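Local coordinates for orotidine 5'-phosphate decarboxylase (Pyrococcus horikoshii, PDB 2CZD), which probably catalyses the decarboxylation of orotidine 5'-monophosphate to UMP, the last step of de novo UMP synthesis, and works as a homodimer, at residues V3-V8 with Y181-R186; I25-V30 with E53-L58; V21-S26 with N193-A198. One frame throughout, in Å; residues are numbered along the deposited sequence.

Contact 1 of 3, residues V3-V8 with Y181-R186; sequences VLALDV and YIIVGR
Val184 O takes the N-H of Ala5 from the neighbouring strand, with Ala5 N 2.8 Å from Val184 O, and also the CA-H of Leu4 in a C-H...O contact. The pairing closes a TIM barrel, joining its first strand, 2-5, to its eighth, 181-184. The strands run parallel, and two further backbone bonds alternate along them, Val3 N to Ile182 O at 2.8 Å and Val184 N to Val3 O at 2.9 Å.

Side chains then sort by face. Val3 and Ile183 turn to the barrel interior, where Val3 also meets Lys29, while Ala5 and Tyr181 direct their CB toward the other strand. Val3 and Ile183 lie side by side, with Val3 CB 3.9 Å from Ile183 CG1, and branched residues suit such a close-packed strand face. Leu4 and Val184 point to the other face, where Leu4 packs on Val21 and Ile188 of the surrounding helices.

Beyond the pairing, at the C-terminal mouth of the barrel, segment 3-8 turns into a loop, while 181-186 passes through Gly185, the N-cap residue, into helix 186-189. Asp7, Gly185 and Arg186 are assigned to substrate binding. The small Ala5 sits beside Gly185, CB 4.0 Å from Gly185 CA. At the other end Val3 CG2, anti to the carbonyl carbon, rests 3.8 Å from Tyr181 CB.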
ATOM      1  N   VAL B   3      16.829  13.780   0.199  1.00 10.55           N
ATOM      2  CA  VAL B   3      16.216  12.587   0.768  1.00 10.73           C
ATOM      3  C   VAL B   3      16.763  11.454  -0.084  1.00  9.29           C
ATOM      4  O   VAL B   3      16.545  11.421  -1.281  1.00 12.74           O
ATOM      5  CB  VAL B   3      14.679  12.596   0.651  1.00 10.09           C
ATOM      6  CG1 VAL B   3      14.130  11.215   1.063  1.00  9.37           C
ATOM      7  CG2 VAL B   3      14.111  13.701   1.571  1.00 10.68           C
ATOM      8  N   LEU B   4      17.497  10.537   0.537  1.00 10.46           N
ATOM      9  CA  LEU B   4      18.068   9.412  -0.200  1.00  9.94           C
ATOM     10  C   LEU B   4      17.078   8.254  -0.264  1.00  9.49           C
ATOM     11  O   LEU B   4      16.705   7.711   0.778  1.00  9.73           O
ATOM     12  CB  LEU B   4      19.355   8.925   0.486  1.00 13.04           C
ATOM     13  CG  LEU B   4      19.955   7.661  -0.142  1.00 13.19           C
ATOM     14  CD1 LEU B   4      20.416   7.956  -1.560  1.00 12.87           C
ATOM     15  CD2 LEU B   4      21.147   7.191   0.712  1.00 12.26           C
ATOM     16  N   ALA B   5      16.651   7.910  -1.479  1.00  9.99           N
ATOM     17  CA  ALA B   5      15.755   6.761  -1.698  1.00 11.08           C
ATOM     18  C   ALA B   5      16.727   5.579  -1.676  1.00 11.20           C
ATOM     19  O   ALA B   5      17.383   5.254  -2.690  1.00 12.69           O
ATOM     20  CB  ALA B   5      15.061   6.876  -3.047  1.00 10.05           C
ATOM     21  N   LEU B   6      16.824   4.955  -0.502  1.00 11.72           N
ATOM     22  CA  LEU B   6      17.778   3.871  -0.261  1.00 12.25           C
ATOM     23  C   LEU B   6      17.254   2.532  -0.748  1.00 12.09           C
ATOM     24  O   LEU B   6      16.965   1.612   0.045  1.00 13.14           O
ATOM     25  CB  LEU B   6      18.113   3.810   1.224  1.00 14.01           C
ATOM     26  CG  LEU B   6      19.281   2.893   1.606  1.00 12.67           C
ATOM     27  CD1 LEU B   6      20.556   3.417   0.952  1.00 15.22           C
ATOM     28  CD2 LEU B   6      19.428   2.873   3.115  1.00 16.05           C
ATOM     29  N   ASP B   7      17.168   2.434  -2.064  1.00 11.77           N
ATOM     30  CA  ASP B   7      16.627   1.249  -2.701  1.00 13.70           C
ATOM     31  C   ASP B   7      17.724   0.240  -3.018  1.00 15.77           C
ATOM     32  O   ASP B   7      17.933  -0.149  -4.163  1.00 16.72           O
ATOM     33  CB  ASP B   7      15.848   1.662  -3.951  1.00 11.93           C
ATOM     34  CG  ASP B   7      14.659   2.566  -3.629  1.00 14.48           C
ATOM     35  OD1 ASP B   7      14.223   2.588  -2.456  1.00 13.26           O
ATOM     36  OD2 ASP B   7      14.150   3.241  -4.551  1.00 17.03           O
ATOM     37  N   VAL B   8      18.421  -0.153  -1.959  1.00 16.04           N
ATOM     38  CA  VAL B   8      19.518  -1.108  -2.007  1.00 18.83           C
ATOM     39  C   VAL B   8      18.977  -2.250  -1.171  1.00 18.52           C
ATOM     40  O   VAL B   8      18.956  -2.185   0.059  1.00 18.13           O
ATOM     41  CB  VAL B   8      20.766  -0.499  -1.368  1.00 18.85           C
ATOM     42  CG1 VAL B   8      21.867  -1.552  -1.226  1.00 20.43           C
ATOM     43  CG2 VAL B   8      21.230   0.675  -2.221  1.00 18.40           C
ATOM     44  N   TYR B 181      12.813  19.536  -0.258  1.00  9.69           N
ATOM     45  CA  TYR B 181      13.698  18.381  -0.341  1.00  9.93           C
ATOM     46  C   TYR B 181      13.680  17.832  -1.752  1.00  9.91           C
ATOM     47  O   TYR B 181      12.649  17.880  -2.444  1.00 11.05           O
ATOM     48  CB  TYR B 181      13.217  17.241   0.572  1.00  9.61           C
ATOM     49  CG  TYR B 181      13.147  17.603   2.032  1.00 11.03           C
ATOM     50  CD1 TYR B 181      14.241  17.391   2.874  1.00  9.46           C
ATOM     51  CD2 TYR B 181      11.992  18.179   2.566  1.00 11.18           C
ATOM     52  CE1 TYR B 181      14.187  17.744   4.225  1.00 10.53           C
ATOM     53  CE2 TYR B 181      11.926  18.538   3.902  1.00 10.27           C
ATOM     54  CZ  TYR B 181      13.020  18.319   4.723  1.00 13.20           C
ATOM     55  OH  TYR B 181      12.956  18.685   6.042  1.00 16.93           O
ATOM     56  N   ILE B 182      14.830  17.293  -2.157  1.00 10.98           N
ATOM     57  CA  ILE B 182      14.984  16.655  -3.445  1.00 11.36           C
ATOM     58  C   ILE B 182      15.174  15.175  -3.098  1.00 11.92           C
ATOM     59  O   ILE B 182      16.006  14.850  -2.241  1.00 12.38           O
ATOM     60  CB  ILE B 182      16.256  17.152  -4.165  1.00 15.43           C
ATOM     61  CG1 ILE B 182      16.165  18.668  -4.400  1.00 19.68           C
ATOM     62  CG2 ILE B 182      16.416  16.415  -5.477  1.00 19.18           C
ATOM     63  CD1 ILE B 182      14.982  19.056  -5.236  1.00 17.92           C
ATOM     64  N   ILE B 183      14.381  14.292  -3.707  1.00 10.29           N
ATOM     65  CA  ILE B 183      14.513  12.850  -3.463  1.00  9.83           C
ATOM     66  C   ILE B 183      15.416  12.304  -4.566  1.00 10.04           C
ATOM     67  O   ILE B 183      15.122  12.447  -5.759  1.00 10.84           O
ATOM     68  CB  ILE B 183      13.142  12.147  -3.525  1.00  8.95           C
ATOM     69  CG1 ILE B 183      12.279  12.653  -2.366  1.00  8.37           C
ATOM     70  CG2 ILE B 183      13.305  10.635  -3.500  1.00 12.86           C
ATOM     71  CD1 ILE B 183      10.833  12.201  -2.468  1.00 11.24           C
ATOM     72  N   VAL B 184      16.535  11.731  -4.138  1.00  7.84           N
ATOM     73  CA  VAL B 184      17.537  11.170  -5.035  1.00  8.56           C
ATOM     74  C   VAL B 184      17.750   9.685  -4.766  1.00 12.10           C
ATOM     75  O   VAL B 184      17.821   9.287  -3.615  1.00 11.61           O
ATOM     76  CB  VAL B 184      18.872  11.901  -4.822  1.00 10.04           C
ATOM     77  CG1 VAL B 184      19.932  11.380  -5.824  1.00 11.32           C
ATOM     78  CG2 VAL B 184      18.669  13.393  -5.008  1.00 14.27           C
ATOM     79  N   GLY B 185      17.871   8.882  -5.821  1.00 11.14           N
ATOM     80  CA  GLY B 185      18.096   7.455  -5.646  1.00 12.97           C
ATOM     81  C   GLY B 185      19.417   6.953  -6.222  1.00 11.90           C
ATOM     82  O   GLY B 185      20.490   7.208  -5.662  1.00 12.46           O
ATOM     83  N   ARG B 186      19.324   6.229  -7.335  1.00 11.28           N
ATOM     84  CA  ARG B 186      20.489   5.646  -8.006  1.00  9.69           C
ATOM     85  C   ARG B 186      21.665   6.589  -8.208  1.00 13.26           C
ATOM     86  O   ARG B 186      22.816   6.149  -8.152  1.00 15.44           O
ATOM     87  CB  ARG B 186      20.089   5.103  -9.383  1.00 14.56           C
ATOM     88  CG  ARG B 186      19.154   3.924  -9.354  1.00 21.55           C
ATOM     89  CD  ARG B 186      18.741   3.499 -10.766  1.00 25.48           C
ATOM     90  NE  ARG B 186      17.792   2.390 -10.706  1.00 26.34           N
ATOM     91  CZ  ARG B 186      18.136   1.116 -10.523  1.00 29.47           C
ATOM     92  NH1 ARG B 186      17.196   0.180 -10.466  1.00 27.71           N
ATOM     93  NH2 ARG B 186      19.418   0.773 -10.426  1.00 27.13           N
TER

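Contact 2 of 3, residues I25-V30 with E53-L58; sequences ISMIKV and EIIADL
Lys29 reaches across to Asp57 and ties the two strands by a salt bridge, with NZ 2.8 Å from Asp57 OD2 on that oxygen's anti lone pair. The lysine runs extended as far as CD, and bends at chi3 (78°) and chi4 (66°) then place CE and NZ. On the way its CG lies 3.6 Å from Asp57 CB, and the long aliphatic stem suits this interior face. Asp57 OD1 makes a second salt bridge, to Lys59, the residue assigned as proton donor, and Lys29 and Asp57 are themselves assigned to substrate binding. An alanine in place of Lys29 removes CG to NZ, which would probably leave Asp57 held mainly by Lys59 and less firmly on the OD2 side, with a gap beside its CB.

The tightly packed part is the parallel pairing, in which Val30 N donates to Ile55 O and Asp57 N to Val30 O, each at 2.8 Å. On the interior face Met27 SD meets Ile55 CD1 at 3.5 Å, the flexible thioether fitting against the branched isoleucine. At the start of the pairing, by contrast, water mediates the contact. One water joins Ser26 O to Glu53 N, and another donates to Ser26 O and, at 2.8 Å, to Glu53 OE2, an oxygen that Tyr81 OH also binds.

Strand 27-31 is flanked by strands 2-5 and 53-60, and 53-60 by 81-85, whose Tyr81 and Ile83 touch Ile55. On the outer face Val30 and Ile54 pack on Leu46 of helix 41-50, which belongs to the crossover linking the two strands.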
ATOM      1  N   ILE B  25      22.930  14.275   3.509  1.00 16.47           N
ATOM      2  CA  ILE B  25      21.505  13.984   3.321  1.00 13.08           C
ATOM      3  C   ILE B  25      20.727  14.334   4.586  1.00 13.80           C
ATOM      4  O   ILE B  25      21.285  14.354   5.688  1.00 15.96           O
ATOM      5  CB  ILE B  25      21.271  12.499   2.957  1.00 13.97           C
ATOM      6  CG1 ILE B  25      21.752  11.596   4.090  1.00 12.93           C
ATOM      7  CG2 ILE B  25      22.053  12.146   1.690  1.00 13.49           C
ATOM      8  CD1 ILE B  25      21.239  10.152   3.961  1.00 14.92           C
ATOM      9  N   SER B  26      19.446  14.629   4.415  1.00 11.83           N
ATOM     10  CA  SER B  26      18.591  14.985   5.541  1.00 11.13           C
ATOM     11  C   SER B  26      17.687  13.854   6.004  1.00 12.26           C
ATOM     12  O   SER B  26      17.263  13.819   7.178  1.00 14.74           O
ATOM     13  CB  SER B  26      17.739  16.195   5.179  1.00 14.76           C
ATOM     14  OG  SER B  26      18.579  17.288   4.855  1.00 19.34           O
ATOM     15  N   MET B  27      17.378  12.932   5.093  1.00 10.36           N
ATOM     16  CA  MET B  27      16.528  11.789   5.431  1.00 12.37           C
ATOM     17  C   MET B  27      16.826  10.613   4.526  1.00  9.02           C
ATOM     18  O   MET B  27      17.357  10.778   3.435  1.00 10.10           O
ATOM     19  CB  MET B  27      15.048  12.146   5.266  1.00 15.73           C
ATOM     20  CG  MET B  27      14.600  13.300   6.139  1.00 19.46           C
ATOM     21  SD  MET B  27      12.821  13.466   6.089  1.00 21.14           S
ATOM     22  CE  MET B  27      12.606  15.180   6.668  1.00 14.97           C
ATOM     23  N   ILE B  28      16.453   9.424   4.996  1.00  9.50           N
ATOM     24  CA  ILE B  28      16.594   8.195   4.238  1.00 10.39           C
ATOM     25  C   ILE B  28      15.161   7.735   4.011  1.00 11.34           C
ATOM     26  O   ILE B  28      14.348   7.736   4.943  1.00 12.05           O
ATOM     27  CB  ILE B  28      17.318   7.110   5.046  1.00 12.43           C
ATOM     28  CG1 ILE B  28      18.748   7.569   5.349  1.00 15.74           C
ATOM     29  CG2 ILE B  28      17.306   5.798   4.282  1.00 18.01           C
ATOM     30  CD1 ILE B  28      19.443   6.718   6.409  1.00 13.86           C
ATOM     31  N   LYS B  29      14.845   7.380   2.777  1.00  8.65           N
ATOM     32  CA  LYS B  29      13.506   6.885   2.453  1.00  8.59           C
ATOM     33  C   LYS B  29      13.587   5.387   2.129  1.00 11.01           C
ATOM     34  O   LYS B  29      14.405   4.956   1.299  1.00  9.47           O
ATOM     35  CB  LYS B  29      12.928   7.653   1.252  1.00  8.55           C
ATOM     36  CG  LYS B  29      11.512   7.196   0.846  1.00  7.83           C
ATOM     37  CD  LYS B  29      10.994   8.084  -0.281  1.00  7.51           C
ATOM     38  CE  LYS B  29      11.595   7.708  -1.649  1.00  9.48           C
ATOM     39  NZ  LYS B  29      11.159   6.348  -2.097  1.00 11.35           N
ATOM     40  N   VAL B  30      12.750   4.595   2.787  1.00  8.75           N
ATOM     41  CA  VAL B  30      12.737   3.156   2.551  1.00  8.52           C
ATOM     42  C   VAL B  30      11.382   2.759   1.970  1.00 11.04           C
ATOM     43  O   VAL B  30      10.381   3.443   2.187  1.00 11.74           O
ATOM     44  CB  VAL B  30      13.018   2.355   3.849  1.00 12.22           C
ATOM     45  CG1 VAL B  30      14.392   2.751   4.415  1.00 13.95           C
ATOM     46  CG2 VAL B  30      11.918   2.602   4.875  1.00 12.95           C
ATOM     47  N   GLU B  53      16.975  10.759   9.978  1.00 14.18           N
ATOM     48  CA  GLU B  53      15.518  10.582   9.967  1.00 14.08           C
ATOM     49  C   GLU B  53      15.096   9.654   8.841  1.00 12.73           C
ATOM     50  O   GLU B  53      15.706   9.638   7.774  1.00 12.17           O
ATOM     51  CB  GLU B  53      14.812  11.934   9.836  1.00 15.01           C
ATOM     52  CG  GLU B  53      14.750  12.686  11.168  1.00 17.03           C
ATOM     53  CD  GLU B  53      14.009  13.998  11.082  1.00 20.44           C
ATOM     54  OE1 GLU B  53      13.843  14.637  12.143  1.00 25.58           O
ATOM     55  OE2 GLU B  53      13.596  14.401   9.972  1.00 21.04           O
ATOM     56  N   ILE B  54      14.040   8.881   9.090  1.00 10.48           N
ATOM     57  CA  ILE B  54      13.551   7.913   8.114  1.00  8.51           C
ATOM     58  C   ILE B  54      12.133   8.130   7.629  1.00  7.21           C
ATOM     59  O   ILE B  54      11.219   8.371   8.423  1.00  9.82           O
ATOM     60  CB  ILE B  54      13.640   6.474   8.698  1.00  8.50           C
ATOM     61  CG1 ILE B  54      15.104   6.135   9.006  1.00 11.48           C
ATOM     62  CG2 ILE B  54      13.062   5.459   7.719  1.00 11.73           C
ATOM     63  CD1 ILE B  54      15.267   4.854   9.793  1.00 15.56           C
ATOM     64  N   ILE B  55      11.972   8.093   6.313  1.00  7.85           N
ATOM     65  CA  ILE B  55      10.654   8.178   5.706  1.00  7.16           C
ATOM     66  C   ILE B  55      10.300   6.777   5.207  1.00  7.10           C
ATOM     67  O   ILE B  55      11.074   6.166   4.464  1.00  8.81           O
ATOM     68  CB  ILE B  55      10.627   9.101   4.474  1.00  7.34           C
ATOM     69  CG1 ILE B  55      10.916  10.536   4.883  1.00 10.04           C
ATOM     70  CG2 ILE B  55       9.225   9.033   3.792  1.00 10.04           C
ATOM     71  CD1 ILE B  55      11.252  11.452   3.667  1.00 11.11           C
ATOM     72  N   ALA B  56       9.138   6.258   5.603  1.00  7.57           N
ATOM     73  CA  ALA B  56       8.690   4.952   5.118  1.00  7.40           C
ATOM     74  C   ALA B  56       7.709   5.235   3.976  1.00  7.31           C
ATOM     75  O   ALA B  56       6.574   5.689   4.212  1.00  8.84           O
ATOM     76  CB  ALA B  56       8.010   4.155   6.246  1.00  9.88           C
ATOM     77  N   ASP B  57       8.181   5.011   2.750  1.00  7.88           N
ATOM     78  CA  ASP B  57       7.424   5.272   1.526  1.00  6.93           C
ATOM     79  C   ASP B  57       6.521   4.071   1.294  1.00  8.94           C
ATOM     80  O   ASP B  57       6.791   3.216   0.442  1.00  9.97           O
ATOM     81  CB  ASP B  57       8.397   5.463   0.348  1.00  9.34           C
ATOM     82  CG  ASP B  57       7.702   5.943  -0.909  1.00 12.54           C
ATOM     83  OD1 ASP B  57       6.458   5.949  -0.933  1.00 10.30           O
ATOM     84  OD2 ASP B  57       8.396   6.301  -1.886  1.00 15.11           O
ATOM     85  N   LEU B  58       5.458   4.011   2.085  1.00  8.08           N
ATOM     86  CA  LEU B  58       4.517   2.889   1.973  1.00  9.95           C
ATOM     87  C   LEU B  58       3.302   3.179   1.097  1.00  9.38           C
ATOM     88  O   LEU B  58       2.696   2.244   0.569  1.00 10.41           O
ATOM     89  CB  LEU B  58       4.030   2.481   3.360  1.00 11.35           C
ATOM     90  CG  LEU B  58       5.126   2.317   4.412  1.00 12.39           C
ATOM     91  CD1 LEU B  58       4.486   1.828   5.720  1.00 14.86           C
ATOM     92  CD2 LEU B  58       6.178   1.334   3.923  1.00 12.40           C
TER
HETATM   93  O   HOH W   1      18.194  13.361   9.729  1.00 19.30           O
HETATM   94  O   HOH W   2      15.690  15.718   8.569  1.00 25.32           O

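Contact 3 of 3, residues V21-S26 with N193-A198; sequences VKDYIS and NPREAA
Arg195 meets Tyr24 and Asp23 with its guanidinium. Tyr24 CE1 stands 3.1 Å above one face of that group, while Arg195 NH2 lies in plane at the edge of the ring. The two planes stand 82° apart, so the tyrosine presents its edge to the flat cation and the pair is not a stack. NH2 also makes a weak hydrogen bond to Tyr24 OH at 3.2 Å. Arg195 NH1 donates to the anti lone pair of Asp23 OD1 at 3.1 Å and forms a salt bridge; Asp23 OD1 lies close to the guanidinium plane, although the carboxylate is turned 85° to it. Arginine fits here because one planar cation can serve a carboxylate at its edge and an aromatic rim over its face.

Beneath these polar groups lies an apolar layer. Tyr24 CB touches Ala198 CB at 3.9 Å, and Val21 CG1 rests 3.7 Å from Pro194 CB. Small alanine and compact valine let the end of helix 11-21 and the turn that follows it approach helix 194-205.

What positions these residues is a further shell. The Arg195 chain leaves the helix with CG anti to the backbone N (chi1 -177°) and stays extended to NE. Asn193 caps the helix, its OD1 accepting from Glu196 N at 3.1 Å. Tyr24 N bonds to Val21 O, and the Tyr24 ring meets Tyr202 edge-to-face. Ile188 of helix 186-189 backs both Val21 and Ala198.

With Asp23 exposed, its ion pair is probably screened by solvent, and the arginine-tyrosine packing together with the small apolar patch probably holds the contact.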
ATOM      1  N   VAL B  21      27.049   8.496   3.326  1.00 16.77           N
ATOM      2  CA  VAL B  21      26.535   9.755   2.796  1.00 15.93           C
ATOM      3  C   VAL B  21      25.808  10.627   3.820  1.00 15.09           C
ATOM      4  O   VAL B  21      25.364  11.721   3.496  1.00 15.10           O
ATOM      5  CB  VAL B  21      25.571   9.496   1.613  1.00 16.76           C
ATOM      6  CG1 VAL B  21      26.252   8.616   0.548  1.00 17.41           C
ATOM      7  CG2 VAL B  21      24.285   8.845   2.127  1.00 16.38           C
ATOM      8  N   LYS B  22      25.713  10.144   5.061  1.00 16.90           N
ATOM      9  CA  LYS B  22      25.016  10.876   6.116  1.00 17.94           C
ATOM     10  C   LYS B  22      25.275  12.377   6.162  1.00 17.41           C
ATOM     11  O   LYS B  22      24.350  13.164   6.375  1.00 18.81           O
ATOM     12  CB  LYS B  22      25.364  10.279   7.483  1.00 20.34           C
ATOM     13  CG  LYS B  22      24.748  11.049   8.639  1.00 23.18           C
ATOM     14  CD  LYS B  22      25.075  10.393   9.962  1.00 24.97           C
ATOM     15  CE  LYS B  22      24.535  11.217  11.127  1.00 28.61           C
ATOM     16  NZ  LYS B  22      24.942  10.610  12.430  1.00 28.83           N
ATOM     17  N   ASP B  23      26.530  12.783   5.981  1.00 18.13           N
ATOM     18  CA  ASP B  23      26.879  14.198   6.037  1.00 18.50           C
ATOM     19  C   ASP B  23      26.147  15.082   5.031  1.00 18.13           C
ATOM     20  O   ASP B  23      25.944  16.278   5.273  1.00 16.74           O
ATOM     21  CB  ASP B  23      28.396  14.377   5.846  1.00 19.76           C
ATOM     22  CG  ASP B  23      29.204  13.886   7.046  1.00 28.03           C
ATOM     23  OD1 ASP B  23      30.447  13.872   6.957  1.00 30.76           O
ATOM     24  OD2 ASP B  23      28.609  13.516   8.082  1.00 30.72           O
ATOM     25  N   TYR B  24      25.729  14.492   3.915  1.00 18.51           N
ATOM     26  CA  TYR B  24      25.072  15.273   2.888  1.00 17.72           C
ATOM     27  C   TYR B  24      23.605  15.002   2.617  1.00 16.58           C
ATOM     28  O   TYR B  24      23.095  15.466   1.607  1.00 15.91           O
ATOM     29  CB  TYR B  24      25.850  15.151   1.574  1.00 17.76           C
ATOM     30  CG  TYR B  24      27.287  15.584   1.713  1.00 19.79           C
ATOM     31  CD1 TYR B  24      28.303  14.646   1.835  1.00 22.82           C
ATOM     32  CD2 TYR B  24      27.621  16.932   1.766  1.00 22.92           C
ATOM     33  CE1 TYR B  24      29.629  15.037   2.007  1.00 24.22           C
ATOM     34  CE2 TYR B  24      28.946  17.338   1.942  1.00 25.79           C
ATOM     35  CZ  TYR B  24      29.943  16.383   2.060  1.00 26.30           C
ATOM     36  OH  TYR B  24      31.260  16.774   2.234  1.00 29.51           O
ATOM     37  N   ILE B  25      22.930  14.275   3.509  1.00 16.47           N
ATOM     38  CA  ILE B  25      21.505  13.984   3.321  1.00 13.08           C
ATOM     39  C   ILE B  25      20.727  14.334   4.586  1.00 13.80           C
ATOM     40  O   ILE B  25      21.285  14.354   5.688  1.00 15.96           O
ATOM     41  CB  ILE B  25      21.271  12.499   2.957  1.00 13.97           C
ATOM     42  CG1 ILE B  25      21.752  11.596   4.090  1.00 12.93           C
ATOM     43  CG2 ILE B  25      22.053  12.146   1.690  1.00 13.49           C
ATOM     44  CD1 ILE B  25      21.239  10.152   3.961  1.00 14.92           C
ATOM     45  N   SER B  26      19.446  14.629   4.415  1.00 11.83           N
ATOM     46  CA  SER B  26      18.591  14.985   5.541  1.00 11.13           C
ATOM     47  C   SER B  26      17.687  13.854   6.004  1.00 12.26           C
ATOM     48  O   SER B  26      17.263  13.819   7.178  1.00 14.74           O
ATOM     49  CB  SER B  26      17.739  16.195   5.179  1.00 14.76           C
ATOM     50  OG  SER B  26      18.579  17.288   4.855  1.00 19.34           O
ATOM     51  N   ASN B 193      31.281   6.523  -6.054  1.00 15.93           N
ATOM     52  CA  ASN B 193      31.538   7.070  -4.728  1.00 16.75           C
ATOM     53  C   ASN B 193      30.261   7.771  -4.274  1.00 16.85           C
ATOM     54  O   ASN B 193      30.041   8.949  -4.573  1.00 15.57           O
ATOM     55  CB  ASN B 193      32.681   8.081  -4.780  1.00 17.24           C
ATOM     56  CG  ASN B 193      33.087   8.572  -3.409  1.00 19.03           C
ATOM     57  OD1 ASN B 193      32.270   8.646  -2.478  1.00 17.80           O
ATOM     58  ND2 ASN B 193      34.360   8.938  -3.278  1.00 21.31           N
ATOM     59  N   PRO B 194      29.392   7.046  -3.553  1.00 13.49           N
ATOM     60  CA  PRO B 194      28.138   7.654  -3.080  1.00 13.48           C
ATOM     61  C   PRO B 194      28.286   8.981  -2.313  1.00 13.73           C
ATOM     62  O   PRO B 194      27.514   9.915  -2.513  1.00 11.92           O
ATOM     63  CB  PRO B 194      27.530   6.553  -2.221  1.00 14.76           C
ATOM     64  CG  PRO B 194      27.993   5.291  -2.896  1.00 13.54           C
ATOM     65  CD  PRO B 194      29.448   5.609  -3.230  1.00 16.13           C
ATOM     66  N   ARG B 195      29.266   9.076  -1.420  1.00 13.36           N
ATOM     67  CA  ARG B 195      29.440  10.300  -0.647  1.00 13.72           C
ATOM     68  C   ARG B 195      29.749  11.486  -1.544  1.00 15.15           C
ATOM     69  O   ARG B 195      29.198  12.572  -1.360  1.00 14.61           O
ATOM     70  CB  ARG B 195      30.565  10.135   0.391  1.00 16.87           C
ATOM     71  CG  ARG B 195      30.751  11.350   1.280  1.00 18.40           C
ATOM     72  CD  ARG B 195      31.817  11.099   2.367  1.00 20.38           C
ATOM     73  NE  ARG B 195      31.791  12.117   3.425  1.00 22.66           N
ATOM     74  CZ  ARG B 195      32.151  13.388   3.270  1.00 30.12           C
ATOM     75  NH1 ARG B 195      32.083  14.230   4.300  1.00 28.25           N
ATOM     76  NH2 ARG B 195      32.591  13.827   2.094  1.00 30.33           N
ATOM     77  N   GLU B 196      30.644  11.288  -2.513  1.00 15.23           N
ATOM     78  CA  GLU B 196      30.976  12.379  -3.416  1.00 14.20           C
ATOM     79  C   GLU B 196      29.803  12.745  -4.324  1.00 14.70           C
ATOM     80  O   GLU B 196      29.631  13.910  -4.683  1.00 14.83           O
ATOM     81  CB  GLU B 196      32.220  12.036  -4.241  1.00 16.36           C
ATOM     82  CG  GLU B 196      33.510  12.207  -3.468  1.00 20.87           C
ATOM     83  CD  GLU B 196      33.762  13.655  -3.089  1.00 24.59           C
ATOM     84  OE1 GLU B 196      33.698  14.526  -3.985  1.00 26.01           O
ATOM     85  OE2 GLU B 196      34.025  13.927  -1.905  1.00 24.43           O
ATOM     86  N   ALA B 197      28.979  11.759  -4.679  1.00 14.31           N
ATOM     87  CA  ALA B 197      27.816  12.021  -5.517  1.00 13.98           C
ATOM     88  C   ALA B 197      26.804  12.856  -4.736  1.00 13.38           C
ATOM     89  O   ALA B 197      26.221  13.807  -5.253  1.00 13.29           O
ATOM     90  CB  ALA B 197      27.196  10.712  -5.973  1.00 11.79           C
ATOM     91  N   ALA B 198      26.587  12.502  -3.478  1.00 13.73           N
ATOM     92  CA  ALA B 198      25.655  13.269  -2.661  1.00 12.75           C
ATOM     93  C   ALA B 198      26.199  14.685  -2.452  1.00 12.01           C
ATOM     94  O   ALA B 198      25.468  15.670  -2.536  1.00 12.78           O
ATOM     95  CB  ALA B 198      25.454  12.580  -1.317  1.00 12.06           C
TER

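Contacts 1 and 2 share one barrel wall: strand 2-5 lies next to strand 27-31, and the centres of the two contacts are about 8 Å apart. Leu4 joins them through its backbone, with Leu4 O 2.7 Å from Lys29 N in a probable hydrogen bond. Both carry substrate-site residues, and the side chains of Lys29 and Asp7 come within about 5 Å of each other. The centre of contact 3 lies about 17 Å from the centre of the chain, where the end of helix 11-21 meets helix 194-205; it touches contact 1 where Leu4 CD2 packs 3.8 Å from Val21 CG2. The side chain of Ala198 stays about 10 Å from substrate-site Gly185. Contacts 2 and 3 share Ile25 and Ser26.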